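Local coordinates for flagellar biosynthetic protein FliP (PDB 5H72) that probably serves in the flagellum-specific protein export system as a membrane protein of the export gate, here represented by its periplasmic domain, at residues T27-R30 against E31-I34; E36-H40 against H41-N45. One frame throughout, in Å; residues are numbered along the deposited sequence.

Overall arrangement
Both contacts are local and lie in series along the chain. Interaction 1 is a run of turns inside helix 17-39. Interaction 2 follows at the C-terminal end of the same helix, where the chain turns into helix 43-52. Their centres are about 13 Å apart. Helix 65-80 packs beside both: Met33 of interaction 1 and Leu37 of interaction 2 each touch Leu68. Both also meet the second subunit, where Arg28 of one copy forms a salt bridge with Glu36 of the other. Helix 17-39 thus packs against helix 65-80 within this helical periplasmic domain and also contributes to the contact with the second subunit.

Interaction 1: T27-R30 against E31-I34; sequences TRIR and EFMI
Arg28 and Glu31 meet one helical turn apart through a salt bridge. Arg28 NH2 donates to Glu31 OE1 at 2.9 Å in a fairly straight bond. The oxygen lies at the guanidinium edge and uses its anti lone pair. The two side chains cross at about a right angle, with their flat groups turned 67° apart. Arg28 leaves the backbone with CG anti to N (chi1 175°), then bends at chi2 and chi3, which brings its end back to Glu31. Water 1 links Arg28 NE to the same carboxylate oxygen. Arg28 NH1 turns to another chain and forms salt bridges with Glu76 and Glu36 of the second subunit.

Phe32 CG sits between its backbone N and carbonyl carbon (chi1 84°). This lays the ring alongside Ile29, with Phe32 CE2 3.9 Å from Ile29 CG1. Ile29 O lies over one ring face, offset toward the rim. That oxygen accepts from Met33 N at 3.0 Å. Met33 CE reaches Ile29 CG2 at 4.1 Å, and Met33 also packs on helix 65-80. Ile34 N donates to Arg30 O at 2.8 Å, while the Arg30 guanidinium is held by Asn65 and Ala63. The Met33 and Ile34 backbone bonds are the i to i+4 bonds of an alpha-helix, here helix 17-39, joined on the side facing the second subunit by an i to i+3 salt bridge.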
ATOM      1  N   THR A  27       7.426  -3.485  12.475  1.00 32.67           N
ATOM      2  CA  THR A  27       8.477  -4.494  12.507  1.00 33.28           C
ATOM      3  C   THR A  27       8.255  -5.522  11.404  1.00 33.25           C
ATOM      4  O   THR A  27       9.184  -5.872  10.677  1.00 37.19           O
ATOM      5  CB  THR A  27       8.544  -5.202  13.874  1.00 35.68           C
ATOM      6  OG1 THR A  27       8.850  -4.241  14.891  1.00 41.47           O
ATOM      7  CG2 THR A  27       9.615  -6.274  13.873  1.00 34.10           C
ATOM      8  N   ARG A  28       7.019  -5.983  11.259  1.00 32.78           N
ATOM      9  CA  ARG A  28       6.686  -6.957  10.225  1.00 30.77           C
ATOM     10  C   ARG A  28       7.004  -6.416   8.829  1.00 27.85           C
ATOM     11  O   ARG A  28       7.588  -7.100   8.001  1.00 30.56           O
ATOM     12  CB  ARG A  28       5.210  -7.348  10.325  1.00 27.39           C
ATOM     13  CG  ARG A  28       4.718  -8.275   9.233  1.00 29.82           C
ATOM     14  CD  ARG A  28       4.940  -9.757   9.559  1.00 30.84           C
ATOM     15  NE  ARG A  28       6.350 -10.150   9.606  1.00 32.23           N
ATOM     16  CZ  ARG A  28       7.049 -10.590   8.560  1.00 34.61           C
ATOM     17  NH1 ARG A  28       6.480 -10.684   7.363  1.00 30.81           N
ATOM     18  NH2 ARG A  28       8.320 -10.942   8.710  1.00 33.71           N
ATOM     19  N   ILE A  29       6.646  -5.166   8.584  1.00 30.59           N
ATOM     20  CA  ILE A  29       6.861  -4.559   7.272  1.00 30.62           C
ATOM     21  C   ILE A  29       8.350  -4.347   7.009  1.00 30.84           C
ATOM     22  O   ILE A  29       8.820  -4.607   5.908  1.00 30.04           O
ATOM     23  CB  ILE A  29       6.092  -3.231   7.142  1.00 27.52           C
ATOM     24  CG1 ILE A  29       4.591  -3.511   7.211  1.00 28.61           C
ATOM     25  CG2 ILE A  29       6.422  -2.540   5.836  1.00 23.54           C
ATOM     26  CD1 ILE A  29       3.738  -2.267   7.290  1.00 31.56           C
ATOM     27  N   ARG A  30       9.096  -3.897   8.018  1.00 31.67           N
ATOM     28  CA  ARG A  30      10.552  -3.795   7.882  1.00 32.95           C
ATOM     29  C   ARG A  30      11.161  -5.139   7.531  1.00 32.48           C
ATOM     30  O   ARG A  30      11.987  -5.231   6.624  1.00 33.75           O
ATOM     31  CB  ARG A  30      11.195  -3.268   9.166  1.00 34.12           C
ATOM     32  CG  ARG A  30      11.016  -1.770   9.368  1.00 34.10           C
ATOM     33  CD  ARG A  30      11.764  -1.302  10.603  1.00 36.41           C
ATOM     34  NE  ARG A  30      13.204  -1.513  10.496  1.00 32.74           N
ATOM     35  CZ  ARG A  30      14.041  -0.655   9.921  1.00 35.30           C
ATOM     36  NH1 ARG A  30      13.586   0.472   9.397  1.00 37.81           N
ATOM     37  NH2 ARG A  30      15.336  -0.916   9.869  1.00 35.08           N
ATOM     38  N   GLU A  31      10.732  -6.180   8.241  1.00 31.48           N
ATOM     39  CA  GLU A  31      11.264  -7.531   8.031  1.00 32.55           C
ATOM     40  C   GLU A  31      11.014  -8.060   6.616  1.00 31.28           C
ATOM     41  O   GLU A  31      11.900  -8.689   6.043  1.00 29.53           O
ATOM     42  CB  GLU A  31      10.681  -8.514   9.063  1.00 32.25           C
ATOM     43  CG  GLU A  31      11.280  -8.389  10.466  1.00 33.41           C
ATOM     44  CD  GLU A  31      10.685  -9.386  11.474  1.00 44.75           C
ATOM     45  OE1 GLU A  31       9.758 -10.149  11.106  1.00 41.08           O
ATOM     46  OE2 GLU A  31      11.149  -9.408  12.643  1.00 44.74           O
ATOM     47  N   PHE A  32       9.840  -7.807   6.032  1.00 29.27           N
ATOM     48  CA  PHE A  32       9.623  -8.333   4.685  1.00 32.35           C
ATOM     49  C   PHE A  32      10.262  -7.426   3.625  1.00 31.59           C
ATOM     50  O   PHE A  32      10.682  -7.918   2.584  1.00 30.65           O
ATOM     51  CB  PHE A  32       8.115  -8.636   4.406  1.00 30.23           C
ATOM     52  CG  PHE A  32       7.261  -7.474   3.964  1.00 33.84           C
ATOM     53  CD1 PHE A  32       7.461  -6.838   2.744  1.00 35.47           C
ATOM     54  CD2 PHE A  32       6.164  -7.097   4.726  1.00 39.85           C
ATOM     55  CE1 PHE A  32       6.649  -5.798   2.335  1.00 35.62           C
ATOM     56  CE2 PHE A  32       5.328  -6.054   4.318  1.00 42.99           C
ATOM     57  CZ  PHE A  32       5.577  -5.402   3.119  1.00 42.31           C
ATOM     58  N   MET A  33      10.378  -6.130   3.893  1.00 28.07           N
ATOM     59  CA  MET A  33      11.124  -5.263   2.986  1.00 30.63           C
ATOM     60  C   MET A  33      12.579  -5.715   2.947  1.00 31.46           C
ATOM     61  O   MET A  33      13.153  -5.915   1.871  1.00 31.03           O
ATOM     62  CB  MET A  33      11.024  -3.790   3.411  1.00 27.28           C
ATOM     63  CG  MET A  33       9.660  -3.172   3.148  1.00 28.80           C
ATOM     64  SD  MET A  33       9.603  -1.373   3.306  1.00 28.83           S
ATOM     65  CE  MET A  33      10.127  -1.131   5.002  1.00 29.61           C
ATOM     66  N   ILE A  34      13.158  -5.905   4.128  1.00 29.29           N
ATOM     67  CA  ILE A  34      14.533  -6.367   4.235  1.00 32.19           C
ATOM     68  C   ILE A  34      14.725  -7.729   3.556  1.00 30.12           C
ATOM     69  O   ILE A  34      15.678  -7.928   2.805  1.00 31.47           O
ATOM     70  CB  ILE A  34      14.970  -6.429   5.708  1.00 32.86           C
ATOM     71  CG1 ILE A  34      15.200  -5.011   6.230  1.00 28.06           C
ATOM     72  CG2 ILE A  34      16.228  -7.271   5.873  1.00 32.23           C
ATOM     73  CD1 ILE A  34      15.310  -4.917   7.731  1.00 32.87           C
TER
HETATM   74  O   HOH W   1       7.099  -9.919  12.306  1.00 32.19           O

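Interaction 2: E36-H40 against H41-N45; sequences ELKNH and HNEDN
Leu37 and Asn42 meet where helix 17-39 ends, and their side chains cross at about a right angle. The touch is between Leu37 CD2 and Asn42 CB, at 3.8 Å. Asn42 N also donates to Leu37 O at 2.8 Å in a nearly straight bond (173°). With CG anti to its carbonyl carbon (chi1 -81°), the Asn42 amide lies beside His40, with Asn42 OD1 3.6 Å from His40 CB. Asn42 OD1 is also 2.8 Å from water 2, which may donate to it. The same water lies 3.1 Å from Glu36 O, so it may bridge the side chain to the last turn of the helix.

Glu43 crosses Lys38 at about a right angle too. Its chain bends at chi2 (91°), and this folds the carboxylate back over the helix end. Glu43 OE2 comes to 3.6 Å from Lys38 CA and 4.0 Å from Lys38 CG. The charged ends do not meet: Lys38 runs out extended, and its NZ pairs with Glu61.

His41 has a positive phi. Its N donates to Lys38 O at 2.9 Å from above the carbonyl plane. With the Asn42 bond this makes a Schellman motif, with His41 as the C-prime residue. The chemistry is mainly that of a helix end: two backbone N-H groups satisfy the carbonyls of Leu37 and Lys38, and the nearby Lys38 and Glu43 charges probably add only a weak, longer-range attraction.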
ATOM      1  N   GLU A  36      12.941  -9.087   1.127  1.00 34.33           N
ATOM      2  CA  GLU A  36      12.808  -8.897  -0.320  1.00 32.63           C
ATOM      3  C   GLU A  36      14.095  -8.333  -0.910  1.00 35.50           C
ATOM      4  O   GLU A  36      14.520  -8.732  -1.992  1.00 33.07           O
ATOM      5  CB  GLU A  36      11.642  -7.956  -0.651  1.00 31.85           C
ATOM      6  CG  GLU A  36      10.282  -8.632  -0.710  1.00 34.62           C
ATOM      7  CD  GLU A  36      10.149  -9.591  -1.891  1.00 38.23           C
ATOM      8  OE1 GLU A  36      10.195  -9.132  -3.053  1.00 33.95           O
ATOM      9  OE2 GLU A  36       9.997 -10.807  -1.653  1.00 39.29           O
ATOM     10  N   LEU A  37      14.706  -7.397  -0.188  1.00 30.86           N
ATOM     11  CA  LEU A  37      15.920  -6.752  -0.656  1.00 34.59           C
ATOM     12  C   LEU A  37      17.097  -7.730  -0.678  1.00 36.19           C
ATOM     13  O   LEU A  37      17.913  -7.702  -1.597  1.00 35.08           O
ATOM     14  CB  LEU A  37      16.252  -5.532   0.216  1.00 32.51           C
ATOM     15  CG  LEU A  37      15.431  -4.259  -0.028  1.00 31.05           C
ATOM     16  CD1 LEU A  37      15.593  -3.301   1.128  1.00 30.89           C
ATOM     17  CD2 LEU A  37      15.820  -3.571  -1.330  1.00 29.70           C
ATOM     18  N   LYS A  38      17.182  -8.591   0.332  1.00 38.21           N
ATOM     19  CA  LYS A  38      18.257  -9.570   0.390  1.00 38.54           C
ATOM     20  C   LYS A  38      18.049 -10.650  -0.652  1.00 38.43           C
ATOM     21  O   LYS A  38      18.968 -10.978  -1.397  1.00 42.94           O
ATOM     22  CB  LYS A  38      18.362 -10.199   1.782  1.00 35.99           C
ATOM     23  CG  LYS A  38      18.892  -9.244   2.832  1.00 39.87           C
ATOM     24  CD  LYS A  38      19.255  -9.977   4.111  1.00 41.12           C
ATOM     25  CE  LYS A  38      19.741  -8.995   5.174  1.00 44.74           C
ATOM     26  NZ  LYS A  38      20.097  -9.676   6.459  1.00 51.21           N
ATOM     27  N   ASN A  39      16.841 -11.197  -0.706  1.00 34.80           N
ATOM     28  CA  ASN A  39      16.570 -12.324  -1.585  1.00 38.05           C
ATOM     29  C   ASN A  39      16.717 -11.963  -3.064  1.00 40.34           C
ATOM     30  O   ASN A  39      16.964 -12.835  -3.893  1.00 42.35           O
ATOM     31  CB  ASN A  39      15.179 -12.901  -1.291  1.00 40.83           C
ATOM     32  CG  ASN A  39      15.146 -13.692   0.029  1.00 51.56           C
ATOM     33  OD1 ASN A  39      16.189 -14.112   0.542  1.00 52.45           O
ATOM     34  ND2 ASN A  39      13.949 -13.902   0.571  1.00 50.39           N
ATOM     35  N   HIS A  40      16.610 -10.680  -3.392  1.00 38.81           N
ATOM     36  CA  HIS A  40      16.828 -10.234  -4.768  1.00 39.55           C
ATOM     37  C   HIS A  40      18.145  -9.454  -4.921  1.00 40.45           C
ATOM     38  O   HIS A  40      18.394  -8.835  -5.949  1.00 37.97           O
ATOM     39  CB  HIS A  40      15.646  -9.391  -5.245  1.00 35.63           C
ATOM     40  CG  HIS A  40      14.343 -10.133  -5.257  1.00 36.21           C
ATOM     41  ND1 HIS A  40      14.056 -11.118  -6.176  1.00 33.98           N
ATOM     42  CD2 HIS A  40      13.256 -10.036  -4.458  1.00 33.69           C
ATOM     43  CE1 HIS A  40      12.845 -11.596  -5.948  1.00 31.74           C
ATOM     44  NE2 HIS A  40      12.338 -10.957  -4.905  1.00 38.32           N
ATOM     45  N   HIS A  41      18.982  -9.497  -3.889  1.00 41.31           N
ATOM     46  CA  HIS A  41      20.338  -8.944  -3.947  1.00 42.13           C
ATOM     47  C   HIS A  41      20.332  -7.484  -4.326  1.00 44.55           C
ATOM     48  O   HIS A  41      21.092  -7.047  -5.190  1.00 45.36           O
ATOM     49  CB  HIS A  41      21.199  -9.744  -4.933  1.00 43.93           C
ATOM     50  CG  HIS A  41      21.089 -11.230  -4.750  1.00 45.15           C
ATOM     51  ND1 HIS A  41      20.221 -12.006  -5.486  1.00 49.93           N
ATOM     52  CD2 HIS A  41      21.705 -12.068  -3.886  1.00 48.77           C
ATOM     53  CE1 HIS A  41      20.320 -13.267  -5.098  1.00 50.85           C
ATOM     54  NE2 HIS A  41      21.218 -13.332  -4.125  1.00 53.79           N
ATOM     55  N   ASN A  42      19.452  -6.734  -3.671  1.00 41.01           N
ATOM     56  CA  ASN A  42      19.265  -5.329  -3.959  1.00 33.76           C
ATOM     57  C   ASN A  42      19.716  -4.453  -2.805  1.00 35.43           C
ATOM     58  O   ASN A  42      19.393  -3.266  -2.768  1.00 34.69           O
ATOM     59  CB  ASN A  42      17.789  -5.045  -4.275  1.00 38.82           C
ATOM     60  CG  ASN A  42      17.420  -5.390  -5.696  1.00 37.28           C
ATOM     61  OD1 ASN A  42      16.331  -5.892  -5.970  1.00 37.44           O
ATOM     62  ND2 ASN A  42      18.334  -5.126  -6.615  1.00 41.40           N
ATOM     63  N   GLU A  43      20.452  -5.027  -1.858  1.00 36.70           N
ATOM     64  CA  GLU A  43      20.854  -4.275  -0.662  1.00 40.39           C
ATOM     65  C   GLU A  43      21.555  -2.965  -0.997  1.00 39.93           C
ATOM     66  O   GLU A  43      21.445  -1.999  -0.255  1.00 43.54           O
ATOM     67  CB  GLU A  43      21.768  -5.104   0.235  1.00 40.92           C
ATOM     68  CG  GLU A  43      21.241  -6.479   0.591  1.00 40.81           C
ATOM     69  CD  GLU A  43      21.689  -7.543  -0.400  1.00 49.76           C
ATOM     70  OE1 GLU A  43      22.048  -7.188  -1.549  1.00 46.73           O
ATOM     71  OE2 GLU A  43      21.693  -8.739  -0.026  1.00 52.62           O
ATOM     72  N   ASP A  44      22.261  -2.927  -2.122  1.00 43.26           N
ATOM     73  CA  ASP A  44      22.983  -1.725  -2.526  1.00 43.28           C
ATOM     74  C   ASP A  44      22.081  -0.502  -2.575  1.00 43.86           C
ATOM     75  O   ASP A  44      22.527   0.606  -2.259  1.00 47.17           O
ATOM     76  CB  ASP A  44      23.663  -1.926  -3.885  1.00 50.47           C
ATOM     77  CG  ASP A  44      25.028  -2.594  -3.760  1.00 61.05           C
ATOM     78  OD1 ASP A  44      25.651  -2.487  -2.679  1.00 61.02           O
ATOM     79  OD2 ASP A  44      25.480  -3.222  -4.743  1.00 66.33           O
ATOM     80  N   ASN A  45      20.819  -0.694  -2.958  1.00 41.18           N
ATOM     81  CA  ASN A  45      19.857   0.410  -2.956  1.00 43.32           C
ATOM     82  C   ASN A  45      19.819   1.107  -1.610  1.00 40.85           C
ATOM     83  O   ASN A  45      19.796   2.333  -1.543  1.00 44.02           O
ATOM     84  CB  ASN A  45      18.448  -0.072  -3.308  1.00 42.02           C
ATOM     85  CG  ASN A  45      18.337  -0.563  -4.732  1.00 43.69           C
ATOM     86  OD1 ASN A  45      19.209  -0.305  -5.562  1.00 52.21           O
ATOM     87  ND2 ASN A  45      17.253  -1.266  -5.029  1.00 42.15           N
TER
HETATM   88  O   HOH W   2      14.387  -6.378  -3.958  1.00 33.47           O